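Local coordinates for hypothetical protein yihE (Escherichia coli, PDB 1ZYL) that phosphorylates serine and threonine residues of proteins, itself included, at the expense of ATP, and probably counters stress linked to reactive oxygen species, at residues R51-F56 / F106-G111; I67-Q72 / I142-I147. All blocks are in the same frame, centred on the assembly; numbering follows the deposited sequence.

Interaction 1 (R51-F56 / F106-G111)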
ATOM      1  N   ARG A  51      22.023 -11.509   6.194  1.00 66.05           N
ATOM      2  CA  ARG A  51      21.143 -10.368   6.458  1.00 62.87           C
ATOM      3  C   ARG A  51      19.661 -10.629   6.747  1.00 59.67           C
ATOM      4  O   ARG A  51      19.028 -11.507   6.156  1.00 59.04           O
ATOM      5  CB  ARG A  51      21.277  -9.356   5.319  1.00 64.55           C
ATOM      6  CG  ARG A  51      22.721  -8.986   4.994  1.00 66.98           C
ATOM      7  CD  ARG A  51      22.778  -7.908   3.926  1.00 70.57           C
ATOM      8  NE  ARG A  51      21.901  -8.222   2.800  1.00 73.64           N
ATOM      9  CZ  ARG A  51      21.678  -7.414   1.768  1.00 74.12           C
ATOM     10  NH1 ARG A  51      22.273  -6.230   1.709  1.00 74.42           N
ATOM     11  NH2 ARG A  51      20.848  -7.785   0.801  1.00 74.20           N
ATOM     12  N   PHE A  52      19.132  -9.828   7.674  1.00 56.08           N
ATOM     13  CA  PHE A  52      17.740  -9.875   8.136  1.00 51.08           C
ATOM     14  C   PHE A  52      17.241  -8.448   8.365  1.00 47.91           C
ATOM     15  O   PHE A  52      18.008  -7.487   8.287  1.00 48.39           O
ATOM     16  CB  PHE A  52      17.648 -10.613   9.474  1.00 49.79           C
ATOM     17  CG  PHE A  52      17.509 -12.093   9.350  1.00 49.88           C
ATOM     18  CD1 PHE A  52      16.320 -12.655   8.903  1.00 50.41           C
ATOM     19  CD2 PHE A  52      18.558 -12.934   9.714  1.00 51.52           C
ATOM     20  CE1 PHE A  52      16.169 -14.038   8.822  1.00 51.71           C
ATOM     21  CE2 PHE A  52      18.424 -14.320   9.638  1.00 51.44           C
ATOM     22  CZ  PHE A  52      17.226 -14.874   9.192  1.00 52.03           C
ATOM     23  N   VAL A  53      15.953  -8.313   8.655  1.00 43.44           N
ATOM     24  CA  VAL A  53      15.369  -7.003   8.936  1.00 38.06           C
ATOM     25  C   VAL A  53      14.273  -7.164   9.976  1.00 35.24           C
ATOM     26  O   VAL A  53      13.485  -8.103   9.917  1.00 34.08           O
ATOM     27  CB  VAL A  53      14.756  -6.331   7.670  1.00 35.92           C
ATOM     28  CG1 VAL A  53      15.828  -6.064   6.637  1.00 34.91           C
ATOM     29  CG2 VAL A  53      13.683  -7.205   7.077  1.00 36.41           C
ATOM     30  N   VAL A  54      14.239  -6.269  10.953  1.00 33.72           N
ATOM     31  CA  VAL A  54      13.196  -6.342  11.959  1.00 33.11           C
ATOM     32  C   VAL A  54      12.224  -5.255  11.567  1.00 32.80           C
ATOM     33  O   VAL A  54      12.640  -4.186  11.121  1.00 32.26           O
ATOM     34  CB  VAL A  54      13.689  -6.018  13.382  1.00 32.99           C
ATOM     35  CG1 VAL A  54      12.992  -6.941  14.369  1.00 30.53           C
ATOM     36  CG2 VAL A  54      15.199  -6.119  13.471  1.00 30.99           C
ATOM     37  N   LYS A  55      10.937  -5.527  11.726  1.00 31.95           N
ATOM     38  CA  LYS A  55       9.930  -4.555  11.381  1.00 31.57           C
ATOM     39  C   LYS A  55       9.107  -4.335  12.627  1.00 31.74           C
ATOM     40  O   LYS A  55       8.495  -5.272  13.141  1.00 32.82           O
ATOM     41  CB  LYS A  55       9.038  -5.092  10.257  1.00 32.93           C
ATOM     42  CG  LYS A  55       8.238  -4.037   9.471  1.00 33.29           C
ATOM     43  CD  LYS A  55       7.305  -4.711   8.454  1.00 35.26           C
ATOM     44  CE  LYS A  55       6.838  -3.760   7.332  1.00 38.30           C
ATOM     45  NZ  LYS A  55       7.839  -3.562   6.221  1.00 37.62           N
ATOM     46  N   PHE A  56       9.115  -3.107  13.133  1.00 30.40           N
ATOM     47  CA  PHE A  56       8.320  -2.796  14.300  1.00 30.21           C
ATOM     48  C   PHE A  56       7.073  -2.107  13.821  1.00 30.31           C
ATOM     49  O   PHE A  56       7.111  -0.966  13.387  1.00 31.67           O
ATOM     50  CB  PHE A  56       9.072  -1.897  15.270  1.00 30.78           C
ATOM     51  CG  PHE A  56       9.988  -2.643  16.181  1.00 30.64           C
ATOM     52  CD1 PHE A  56      11.152  -3.224  15.693  1.00 30.86           C
ATOM     53  CD2 PHE A  56       9.680  -2.781  17.524  1.00 29.86           C
ATOM     54  CE1 PHE A  56      11.998  -3.932  16.533  1.00 31.06           C
ATOM     55  CE2 PHE A  56      10.518  -3.486  18.371  1.00 30.82           C
ATOM     56  CZ  PHE A  56      11.682  -4.065  17.875  1.00 29.97           C
ATOM     57  N   PHE A 106      12.087 -10.520   8.986  1.00 35.65           N
ATOM     58  CA  PHE A 106      12.004 -11.063   7.638  1.00 38.87           C
ATOM     59  C   PHE A 106      13.369 -11.263   7.005  1.00 41.92           C
ATOM     60  O   PHE A 106      14.286 -10.466   7.211  1.00 42.47           O
ATOM     61  CB  PHE A 106      11.190 -10.148   6.717  1.00 37.78           C
ATOM     62  CG  PHE A 106       9.797  -9.877   7.192  1.00 36.40           C
ATOM     63  CD1 PHE A 106       9.566  -9.000   8.241  1.00 35.28           C
ATOM     64  CD2 PHE A 106       8.712 -10.490   6.578  1.00 36.40           C
ATOM     65  CE1 PHE A 106       8.271  -8.736   8.671  1.00 36.07           C
ATOM     66  CE2 PHE A 106       7.413 -10.235   7.000  1.00 35.30           C
ATOM     67  CZ  PHE A 106       7.191  -9.356   8.050  1.00 35.40           C
ATOM     68  N   PRO A 107      13.516 -12.336   6.212  1.00 44.25           N
ATOM     69  CA  PRO A 107      14.762 -12.671   5.520  1.00 45.81           C
ATOM     70  C   PRO A 107      15.108 -11.573   4.526  1.00 48.47           C
ATOM     71  O   PRO A 107      14.454 -11.451   3.494  1.00 48.50           O
ATOM     72  CB  PRO A 107      14.421 -13.975   4.807  1.00 44.55           C
ATOM     73  CG  PRO A 107      13.355 -14.577   5.668  1.00 43.91           C
ATOM     74  CD  PRO A 107      12.506 -13.392   6.013  1.00 44.10           C
ATOM     75  N   SER A 108      16.123 -10.769   4.828  1.00 52.67           N
ATOM     76  CA  SER A 108      16.508  -9.704   3.908  1.00 56.95           C
ATOM     77  C   SER A 108      16.591 -10.305   2.511  1.00 60.14           C
ATOM     78  O   SER A 108      17.428 -11.166   2.232  1.00 60.33           O
ATOM     79  CB  SER A 108      17.853  -9.098   4.304  1.00 57.36           C
ATOM     80  OG  SER A 108      18.213  -8.061   3.411  1.00 57.61           O
ATOM     81  N   VAL A 109      15.697  -9.844   1.643  1.00 63.84           N
ATOM     82  CA  VAL A 109      15.604 -10.332   0.274  1.00 66.93           C
ATOM     83  C   VAL A 109      16.740  -9.888  -0.653  1.00 68.13           C
ATOM     84  O   VAL A 109      17.430 -10.726  -1.231  1.00 68.17           O
ATOM     85  CB  VAL A 109      14.249  -9.912  -0.349  1.00 68.10           C
ATOM     86  CG1 VAL A 109      14.092 -10.521  -1.731  1.00 68.46           C
ATOM     87  CG2 VAL A 109      13.106 -10.343   0.563  1.00 67.50           C
ATOM     88  N   GLY A 110      16.932  -8.579  -0.794  1.00 69.30           N
ATOM     89  CA  GLY A 110      17.978  -8.081  -1.673  1.00 69.61           C
ATOM     90  C   GLY A 110      17.461  -7.979  -3.096  1.00 69.66           C
ATOM     91  O   GLY A 110      16.285  -8.239  -3.341  1.00 70.56           O
ATOM     92  N   GLY A 111      18.323  -7.602  -4.036  1.00 68.97           N
ATOM     93  CA  GLY A 111      17.888  -7.486  -5.420  1.00 68.67           C
ATOM     94  C   GLY A 111      17.879  -6.066  -5.966  1.00 68.48           C
ATOM     95  O   GLY A 111      17.949  -5.098  -5.208  1.00 68.99           O
TER
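Strands 52-57 and 101-107 run antiparallel here, and Val53 and Phe106 form a hydrogen-bonded pair. Phe106 N reaches Val53 O at 2.9 Å, nearly along the C=O axis, while the return bond from Val53 N to Phe106 O, 3.1 Å in the carbonyl plane, is more bent (138° at the hydrogen). Beyond Pro107, whose nitrogen carries no hydrogen, Ser108 N gives Arg51 O a weak bond of 3.3 Å. The Phe52 ring sets its edge, through CD1, 3.4 Å from Phe106 O, and its CE1 lies 4.3 Å from CG of the Pro107 ring. On the face shared by Val53 and Phe106, Val53 CG2 meets Phe106 CB at 3.9 Å, the two side chains crossing at about a right angle. The Phe106 ring reaches the aliphatic part of Lys55, CE1 lying 4.0 Å from Lys55 CB. Arg51 bends at chi3 (-48°), laying one guanidinium face over Ser108 OG. An alanine at Phe52 would probably loosen the packing here, since the ring carbons that touch Pro107 and Phe106 O go. Backbone bonds thus pin the strands beside Lys55, whose NZ makes a long, weak ion pair with Asp217, an inferred magnesium ligand, consistent with a nucleotide-site lysine as in other kinases.

Interaction 2 (I67-Q72 / I142-I147)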
ATOM      1  N   ILE A  67      -2.255  -8.319  12.047  1.00 27.40           N
ATOM      2  CA  ILE A  67      -0.908  -8.606  11.581  1.00 26.51           C
ATOM      3  C   ILE A  67      -0.788 -10.109  11.384  1.00 26.54           C
ATOM      4  O   ILE A  67      -0.025 -10.575  10.539  1.00 27.28           O
ATOM      5  CB  ILE A  67       0.149  -8.100  12.602  1.00 25.96           C
ATOM      6  CG1 ILE A  67      -0.035  -6.591  12.804  1.00 25.85           C
ATOM      7  CG2 ILE A  67       1.565  -8.380  12.104  1.00 22.76           C
ATOM      8  CD1 ILE A  67       0.851  -5.989  13.874  1.00 27.30           C
ATOM      9  N   LEU A  68      -1.554 -10.871  12.154  1.00 26.32           N
ATOM     10  CA  LEU A  68      -1.514 -12.322  12.026  1.00 27.10           C
ATOM     11  C   LEU A  68      -2.083 -12.731  10.681  1.00 27.34           C
ATOM     12  O   LEU A  68      -1.602 -13.679  10.063  1.00 27.48           O
ATOM     13  CB  LEU A  68      -2.312 -12.997  13.152  1.00 26.05           C
ATOM     14  CG  LEU A  68      -1.670 -13.020  14.545  1.00 25.07           C
ATOM     15  CD1 LEU A  68      -2.666 -13.556  15.566  1.00 24.22           C
ATOM     16  CD2 LEU A  68      -0.405 -13.861  14.515  1.00 21.26           C
ATOM     17  N   GLU A  69      -3.111 -12.011  10.236  1.00 27.73           N
ATOM     18  CA  GLU A  69      -3.755 -12.294   8.957  1.00 27.09           C
ATOM     19  C   GLU A  69      -2.815 -12.127   7.760  1.00 27.22           C
ATOM     20  O   GLU A  69      -2.906 -12.883   6.791  1.00 28.05           O
ATOM     21  CB  GLU A  69      -4.992 -11.416   8.776  1.00 25.51           C
ATOM     22  CG  GLU A  69      -6.249 -11.994   9.400  1.00 26.87           C
ATOM     23  CD  GLU A  69      -7.449 -11.072   9.270  1.00 28.06           C
ATOM     24  OE1 GLU A  69      -8.581 -11.503   9.569  1.00 28.80           O
ATOM     25  OE2 GLU A  69      -7.260  -9.909   8.875  1.00 30.86           O
ATOM     26  N   GLU A  70      -1.918 -11.151   7.804  1.00 25.54           N
ATOM     27  CA  GLU A  70      -1.009 -11.007   6.683  1.00 26.42           C
ATOM     28  C   GLU A  70       0.116 -12.025   6.835  1.00 26.36           C
ATOM     29  O   GLU A  70       0.564 -12.616   5.853  1.00 26.38           O
ATOM     30  CB  GLU A  70      -0.447  -9.580   6.579  1.00 26.86           C
ATOM     31  CG  GLU A  70       0.361  -9.110   7.764  1.00 30.20           C
ATOM     32  CD  GLU A  70       1.473  -8.160   7.359  1.00 31.00           C
ATOM     33  OE1 GLU A  70       2.380  -8.608   6.630  1.00 28.73           O
ATOM     34  OE2 GLU A  70       1.439  -6.975   7.766  1.00 33.15           O
ATOM     35  N   HIS A  71       0.566 -12.236   8.069  1.00 26.74           N
ATOM     36  CA  HIS A  71       1.628 -13.204   8.337  1.00 26.91           C
ATOM     37  C   HIS A  71       1.182 -14.556   7.797  1.00 27.39           C
ATOM     38  O   HIS A  71       1.980 -15.334   7.283  1.00 28.11           O
ATOM     39  CB  HIS A  71       1.878 -13.322   9.836  1.00 27.51           C
ATOM     40  CG  HIS A  71       2.893 -12.356  10.367  1.00 28.40           C
ATOM     41  ND1 HIS A  71       2.766 -10.990  10.235  1.00 26.69           N
ATOM     42  CD2 HIS A  71       4.028 -12.562  11.075  1.00 25.33           C
ATOM     43  CE1 HIS A  71       3.778 -10.399  10.841  1.00 26.35           C
ATOM     44  NE2 HIS A  71       4.558 -11.330  11.359  1.00 24.81           N
ATOM     45  N   GLN A  72      -0.107 -14.834   7.937  1.00 28.47           N
ATOM     46  CA  GLN A  72      -0.672 -16.071   7.446  1.00 28.21           C
ATOM     47  C   GLN A  72      -0.593 -15.968   5.922  1.00 28.83           C
ATOM     48  O   GLN A  72       0.074 -16.772   5.264  1.00 29.40           O
ATOM     49  CB  GLN A  72      -2.129 -16.201   7.923  1.00 29.37           C
ATOM     50  CG  GLN A  72      -2.753 -17.574   7.705  1.00 34.60           C
ATOM     51  CD  GLN A  72      -1.799 -18.719   8.061  1.00 38.90           C
ATOM     52  OE1 GLN A  72      -1.141 -18.696   9.109  1.00 41.25           O
ATOM     53  NE2 GLN A  72      -1.729 -19.729   7.192  1.00 36.25           N
ATOM     54  N   ILE A 142     -10.491 -11.068   7.918  1.00 26.04           N
ATOM     55  CA  ILE A 142     -11.667 -10.889   8.749  1.00 25.95           C
ATOM     56  C   ILE A 142     -11.442  -9.656   9.583  1.00 25.66           C
ATOM     57  O   ILE A 142     -12.387  -8.941   9.901  1.00 26.41           O
ATOM     58  CB  ILE A 142     -11.908 -12.097   9.676  1.00 27.62           C
ATOM     59  CG1 ILE A 142     -12.386 -13.294   8.854  1.00 27.64           C
ATOM     60  CG2 ILE A 142     -12.954 -11.753  10.721  1.00 28.71           C
ATOM     61  CD1 ILE A 142     -12.610 -14.550   9.675  1.00 27.69           C
ATOM     62  N   HIS A 143     -10.180  -9.406   9.917  1.00 25.41           N
ATOM     63  CA  HIS A 143      -9.813  -8.247  10.724  1.00 26.27           C
ATOM     64  C   HIS A 143      -9.233  -7.088   9.916  1.00 25.53           C
ATOM     65  O   HIS A 143      -9.498  -5.922  10.218  1.00 26.07           O
ATOM     66  CB  HIS A 143      -8.839  -8.670  11.818  1.00 26.41           C
ATOM     67  CG  HIS A 143      -9.443  -9.612  12.804  1.00 29.15           C
ATOM     68  ND1 HIS A 143     -10.580  -9.305  13.517  1.00 30.44           N
ATOM     69  CD2 HIS A 143      -9.101 -10.871  13.164  1.00 31.43           C
ATOM     70  CE1 HIS A 143     -10.916 -10.334  14.275  1.00 30.51           C
ATOM     71  NE2 HIS A 143     -10.035 -11.298  14.079  1.00 31.27           N
ATOM     72  N   ARG A 144      -8.442  -7.405   8.898  1.00 22.84           N
ATOM     73  CA  ARG A 144      -7.869  -6.375   8.056  1.00 21.67           C
ATOM     74  C   ARG A 144      -8.993  -5.702   7.289  1.00 22.79           C
ATOM     75  O   ARG A 144     -10.032  -6.312   7.022  1.00 24.77           O
ATOM     76  CB  ARG A 144      -6.899  -6.978   7.062  1.00 21.90           C
ATOM     77  CG  ARG A 144      -5.781  -7.747   7.694  1.00 20.33           C
ATOM     78  CD  ARG A 144      -4.556  -7.619   6.850  1.00 19.03           C
ATOM     79  NE  ARG A 144      -3.423  -7.288   7.691  1.00 22.30           N
ATOM     80  CZ  ARG A 144      -2.556  -6.326   7.419  1.00 22.86           C
ATOM     81  NH1 ARG A 144      -1.547  -6.095   8.250  1.00 23.06           N
ATOM     82  NH2 ARG A 144      -2.700  -5.598   6.320  1.00 22.38           N
ATOM     83  N   PRO A 145      -8.803  -4.434   6.916  1.00 22.74           N
ATOM     84  CA  PRO A 145      -9.833  -3.703   6.174  1.00 21.92           C
ATOM     85  C   PRO A 145     -10.140  -4.318   4.823  1.00 21.20           C
ATOM     86  O   PRO A 145      -9.324  -5.036   4.238  1.00 21.49           O
ATOM     87  CB  PRO A 145      -9.227  -2.309   6.005  1.00 21.07           C
ATOM     88  CG  PRO A 145      -8.309  -2.184   7.147  1.00 24.29           C
ATOM     89  CD  PRO A 145      -7.670  -3.555   7.243  1.00 23.49           C
ATOM     90  N   THR A 146     -11.332  -4.045   4.325  1.00 19.53           N
ATOM     91  CA  THR A 146     -11.686  -4.522   3.005  1.00 18.64           C
ATOM     92  C   THR A 146     -12.029  -3.228   2.267  1.00 19.04           C
ATOM     93  O   THR A 146     -13.053  -2.604   2.545  1.00 19.49           O
ATOM     94  CB  THR A 146     -12.861  -5.515   3.058  1.00 15.44           C
ATOM     95  OG1 THR A 146     -13.694  -5.340   1.912  1.00 10.33           O
ATOM     96  CG2 THR A 146     -13.657  -5.325   4.317  1.00 18.87           C
ATOM     97  N   ILE A 147     -11.124  -2.817   1.373  1.00 18.18           N
ATOM     98  CA  ILE A 147     -11.244  -1.589   0.597  1.00 17.95           C
ATOM     99  C   ILE A 147     -12.691  -1.187   0.336  1.00 19.47           C
ATOM    100  O   ILE A 147     -13.520  -1.992  -0.099  1.00 21.90           O
ATOM    101  CB  ILE A 147     -10.459  -1.710  -0.747  1.00 19.35           C
ATOM    102  CG1 ILE A 147      -8.957  -1.695  -0.466  1.00 19.12           C
ATOM    103  CG2 ILE A 147     -10.808  -0.566  -1.700  1.00 18.42           C
ATOM    104  CD1 ILE A 147      -8.095  -1.721  -1.719  1.00 16.55           C
TER
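The guanidinium of Arg144 has Glu70 CB over one face, 3.7 Å above its plane and toward the rim, and Ile67 CA at its edge, 4.2 Å from NH1. The Glu70 carboxylate stands almost perpendicular to it (87°), so the salt bridge runs through a single pair, OE2 to NH1 at 3.2 Å. Glu70 gets there with CG in the crowded position between backbone N and carbonyl carbon (chi1 61°) and a bend at chi2. Glu69, extended beyond CG, reaches main-chain N-H groups instead. Its OE1 accepts two bonds: Ile142 N at 2.6 Å, from above the carboxylate plane, and His143 N at 2.7 Å, on the syn lone pair. OE2 takes Arg144 N at 2.8 Å, though its place is less certain. Three consecutive amides thus grip one carboxylate, which would probably favour its charged form. Arg144 is buried and well satisfied: NE bonds to Gln66 O, NH2 to the carbonyls of Asp219 and Ala221, and Trp62 adds a cation-pi contact. The loop between helices 119-136 and 149-161 is thereby fastened to helix 64-79, which packs on Tyr57 of strand 52-57, and Arg144 extends the link to the segment following Asp217.

In the fold
From the N terminus, the chain enters interaction 1 at 51-56, the middle strand of the five-stranded sheet, and goes directly into helix 64-79, which carries 67-72 of interaction 2. It returns through strand 96-98 to 106-111, closing the first loop with the helix inside it. Helix 119-136 then leads to 142-147, which closes the second loop back on the helix. The segments alternate, so the two contacts cross; their centres lie 21 Å apart and the contacts do not touch. Interaction 1 joins neighbouring strands within the sheet, whereas interaction 2 ties the helix that follows strand 52-57 to the later, mainly helical part of this kinase-like fold. Both come near Asp217, through Lys55 and Glu70 respectively.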